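Local coordinates for protein group 3 allergen SMIPP-S YvT004A06 (Sarcoptes scabiei type hominis, PDB 3H7T) that adopts the trypsin-like serine protease fold but is an inactivated paralogue from the scabies mite, so it probably lacks the peptidase activity usual in its family, at residues Val213-Val217 with Gly218-Leu222. Numbering follows the deposited sequence.
Sequences VFLRV and GYYVL
R216 and V217 bond through their carbonyls to the amides of Y219 and Y220, turning the last strand of the C-terminal β-barrel of the trypsin fold into the C-terminal helix, with Y220 at the N-cap position. Y219 N donates to R216 O at 3.1 Å on a less straight path, and Y220 N reaches V217 O at 2.8 Å on a straighter one. These two i to i+3 bonds make consecutive turns leading into the helix.

One apolar contact lies at the ring of Y220, where L215 CD1 approaches CE2 obliquely at 3.6 Å. With CG anti to the backbone N (chi1 -175°), the branched end of L215 swings toward the ring. CD2 of Y219 stands over the centre of one face of that ring, and Y86 also meets it; beyond, Y220 OH bonds to N84 and Y166, and a zinc ion lies near the side chain. In a second apolar contact, V217 CG1 meets V221 CG2 at 4.2 Å.

R216 runs nearly at right angles to Y219, whose CB sits over one guanidinium face, 4.0 Å from NE; the guanidinium and ring planes are inclined by 56°. NH1 bonds to D167 O. At the turn itself, the edge of Y220 meets R216 O, with CD2 3.3 Å from that oxygen.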
ATOM      1  N   VAL A 213      -4.587   6.787  -5.929  1.00 18.28           N
ATOM      2  CA  VAL A 213      -5.147   7.039  -4.600  1.00 18.61           C
ATOM      3  C   VAL A 213      -4.417   6.240  -3.521  1.00 18.67           C
ATOM      4  O   VAL A 213      -4.153   5.036  -3.677  1.00 17.28           O
ATOM      5  CB  VAL A 213      -6.681   6.754  -4.604  1.00 20.17           C
ATOM      6  CG1 VAL A 213      -7.286   6.817  -3.193  1.00 18.54           C
ATOM      7  CG2 VAL A 213      -7.381   7.738  -5.541  1.00 16.90           C
ATOM      8  N   PHE A 214      -4.114   6.921  -2.418  1.00 18.79           N
ATOM      9  CA  PHE A 214      -3.327   6.361  -1.344  1.00 20.08           C
ATOM     10  C   PHE A 214      -4.032   6.616  -0.028  1.00 21.49           C
ATOM     11  O   PHE A 214      -4.395   7.756   0.270  1.00 21.62           O
ATOM     12  CB  PHE A 214      -1.951   7.041  -1.279  1.00 21.09           C
ATOM     13  CG  PHE A 214      -1.064   6.762  -2.461  1.00 20.08           C
ATOM     14  CD1 PHE A 214      -0.100   5.760  -2.392  1.00 18.87           C
ATOM     15  CD2 PHE A 214      -1.173   7.521  -3.638  1.00 18.20           C
ATOM     16  CE1 PHE A 214       0.732   5.490  -3.484  1.00 20.39           C
ATOM     17  CE2 PHE A 214      -0.345   7.256  -4.729  1.00 17.91           C
ATOM     18  CZ  PHE A 214       0.605   6.232  -4.650  1.00 18.04           C
ATOM     19  N   LEU A 215      -4.191   5.574   0.783  1.00 21.15           N
ATOM     20  CA  LEU A 215      -4.678   5.767   2.135  1.00 21.50           C
ATOM     21  C   LEU A 215      -3.755   6.744   2.865  1.00 20.34           C
ATOM     22  O   LEU A 215      -2.529   6.602   2.840  1.00 20.26           O
ATOM     23  CB  LEU A 215      -4.753   4.449   2.902  1.00 22.04           C
ATOM     24  CG  LEU A 215      -5.372   4.590   4.292  1.00 25.07           C
ATOM     25  CD1 LEU A 215      -6.749   3.942   4.304  1.00 22.71           C
ATOM     26  CD2 LEU A 215      -4.455   3.983   5.351  1.00 24.27           C
ATOM     27  N   ARG A 216      -4.350   7.750   3.489  1.00 20.26           N
ATOM     28  CA  ARG A 216      -3.588   8.698   4.301  1.00 20.59           C
ATOM     29  C   ARG A 216      -3.384   8.055   5.665  1.00 20.59           C
ATOM     30  O   ARG A 216      -4.302   8.037   6.497  1.00 20.28           O
ATOM     31  CB  ARG A 216      -4.348  10.023   4.440  1.00 21.63           C
ATOM     32  CG  ARG A 216      -3.447  11.218   4.783  1.00 25.58           C
ATOM     33  CD  ARG A 216      -3.941  12.066   5.938  1.00 34.35           C
ATOM     34  NE  ARG A 216      -5.207  12.729   5.692  1.00 38.06           N
ATOM     35  CZ  ARG A 216      -5.626  13.835   6.310  1.00 34.05           C
ATOM     36  NH1 ARG A 216      -6.810  14.324   6.003  1.00 26.21           N
ATOM     37  NH2 ARG A 216      -4.880  14.457   7.218  1.00 38.94           N
ATOM     38  N   VAL A 217      -2.182   7.530   5.889  1.00 20.39           N
ATOM     39  CA  VAL A 217      -1.863   6.816   7.126  1.00 20.48           C
ATOM     40  C   VAL A 217      -2.060   7.677   8.377  1.00 21.20           C
ATOM     41  O   VAL A 217      -2.619   7.202   9.360  1.00 21.93           O
ATOM     42  CB  VAL A 217      -0.443   6.192   7.094  1.00 19.28           C
ATOM     43  CG1 VAL A 217      -0.144   5.466   8.408  1.00 21.41           C
ATOM     44  CG2 VAL A 217      -0.324   5.200   5.928  1.00 20.92           C
ATOM     45  N   GLY A 218      -1.634   8.941   8.315  1.00 22.04           N
ATOM     46  CA  GLY A 218      -1.857   9.917   9.391  1.00 22.24           C
ATOM     47  C   GLY A 218      -3.269   9.928   9.955  1.00 22.52           C
ATOM     48  O   GLY A 218      -3.464  10.023  11.187  1.00 21.69           O
ATOM     49  N   TYR A 219      -4.246   9.796   9.056  1.00 22.15           N
ATOM     50  CA  TYR A 219      -5.670   9.819   9.395  1.00 22.16           C
ATOM     51  C   TYR A 219      -6.068   8.617  10.265  1.00 22.96           C
ATOM     52  O   TYR A 219      -7.050   8.669  11.021  1.00 22.25           O
ATOM     53  CB  TYR A 219      -6.506   9.868   8.110  1.00 21.93           C
ATOM     54  CG  TYR A 219      -7.988  10.118   8.301  1.00 25.27           C
ATOM     55  CD1 TYR A 219      -8.524  11.408   8.186  1.00 23.69           C
ATOM     56  CD2 TYR A 219      -8.858   9.066   8.588  1.00 23.79           C
ATOM     57  CE1 TYR A 219      -9.898  11.632   8.352  1.00 28.44           C
ATOM     58  CE2 TYR A 219     -10.216   9.280   8.769  1.00 27.27           C
ATOM     59  CZ  TYR A 219     -10.732  10.562   8.649  1.00 26.16           C
ATOM     60  OH  TYR A 219     -12.084  10.747   8.819  1.00 25.25           O
ATOM     61  N   TYR A 220      -5.286   7.548  10.175  1.00 22.44           N
ATOM     62  CA  TYR A 220      -5.644   6.294  10.813  1.00 22.69           C
ATOM     63  C   TYR A 220      -4.614   5.802  11.844  1.00 23.61           C
ATOM     64  O   TYR A 220      -4.697   4.656  12.293  1.00 21.88           O
ATOM     65  CB  TYR A 220      -5.871   5.223   9.731  1.00 22.70           C
ATOM     66  CG  TYR A 220      -7.023   5.522   8.798  1.00 22.56           C
ATOM     67  CD1 TYR A 220      -8.334   5.225   9.167  1.00 22.56           C
ATOM     68  CD2 TYR A 220      -6.804   6.082   7.540  1.00 21.20           C
ATOM     69  CE1 TYR A 220      -9.399   5.486   8.316  1.00 23.20           C
ATOM     70  CE2 TYR A 220      -7.869   6.339   6.671  1.00 20.16           C
ATOM     71  CZ  TYR A 220      -9.160   6.038   7.075  1.00 22.23           C
ATOM     72  OH  TYR A 220     -10.227   6.285   6.256  1.00 23.75           O
ATOM     73  N   VAL A 221      -3.667   6.668  12.225  1.00 25.16           N
ATOM     74  CA  VAL A 221      -2.562   6.291  13.136  1.00 27.51           C
ATOM     75  C   VAL A 221      -3.037   5.778  14.511  1.00 28.61           C
ATOM     76  O   VAL A 221      -2.429   4.869  15.077  1.00 28.03           O
ATOM     77  CB  VAL A 221      -1.515   7.448  13.294  1.00 27.82           C
ATOM     78  CG1 VAL A 221      -0.612   7.249  14.521  1.00 32.04           C
ATOM     79  CG2 VAL A 221      -0.668   7.572  12.037  1.00 29.58           C
ATOM     80  N   LEU A 222      -4.118   6.364  15.027  1.00 29.52           N
ATOM     81  CA  LEU A 222      -4.740   5.911  16.274  1.00 30.27           C
ATOM     82  C   LEU A 222      -5.282   4.496  16.127  1.00 30.26           C
ATOM     83  O   LEU A 222      -5.133   3.664  17.025  1.00 29.35           O
ATOM     84  CB  LEU A 222      -5.891   6.835  16.681  1.00 30.53           C
ATOM     85  CG  LEU A 222      -5.641   8.331  16.887  1.00 31.22           C
ATOM     86  CD1 LEU A 222      -6.968   9.068  16.910  1.00 31.59           C
ATOM     87  CD2 LEU A 222      -4.836   8.602  18.154  1.00 32.46           C
TER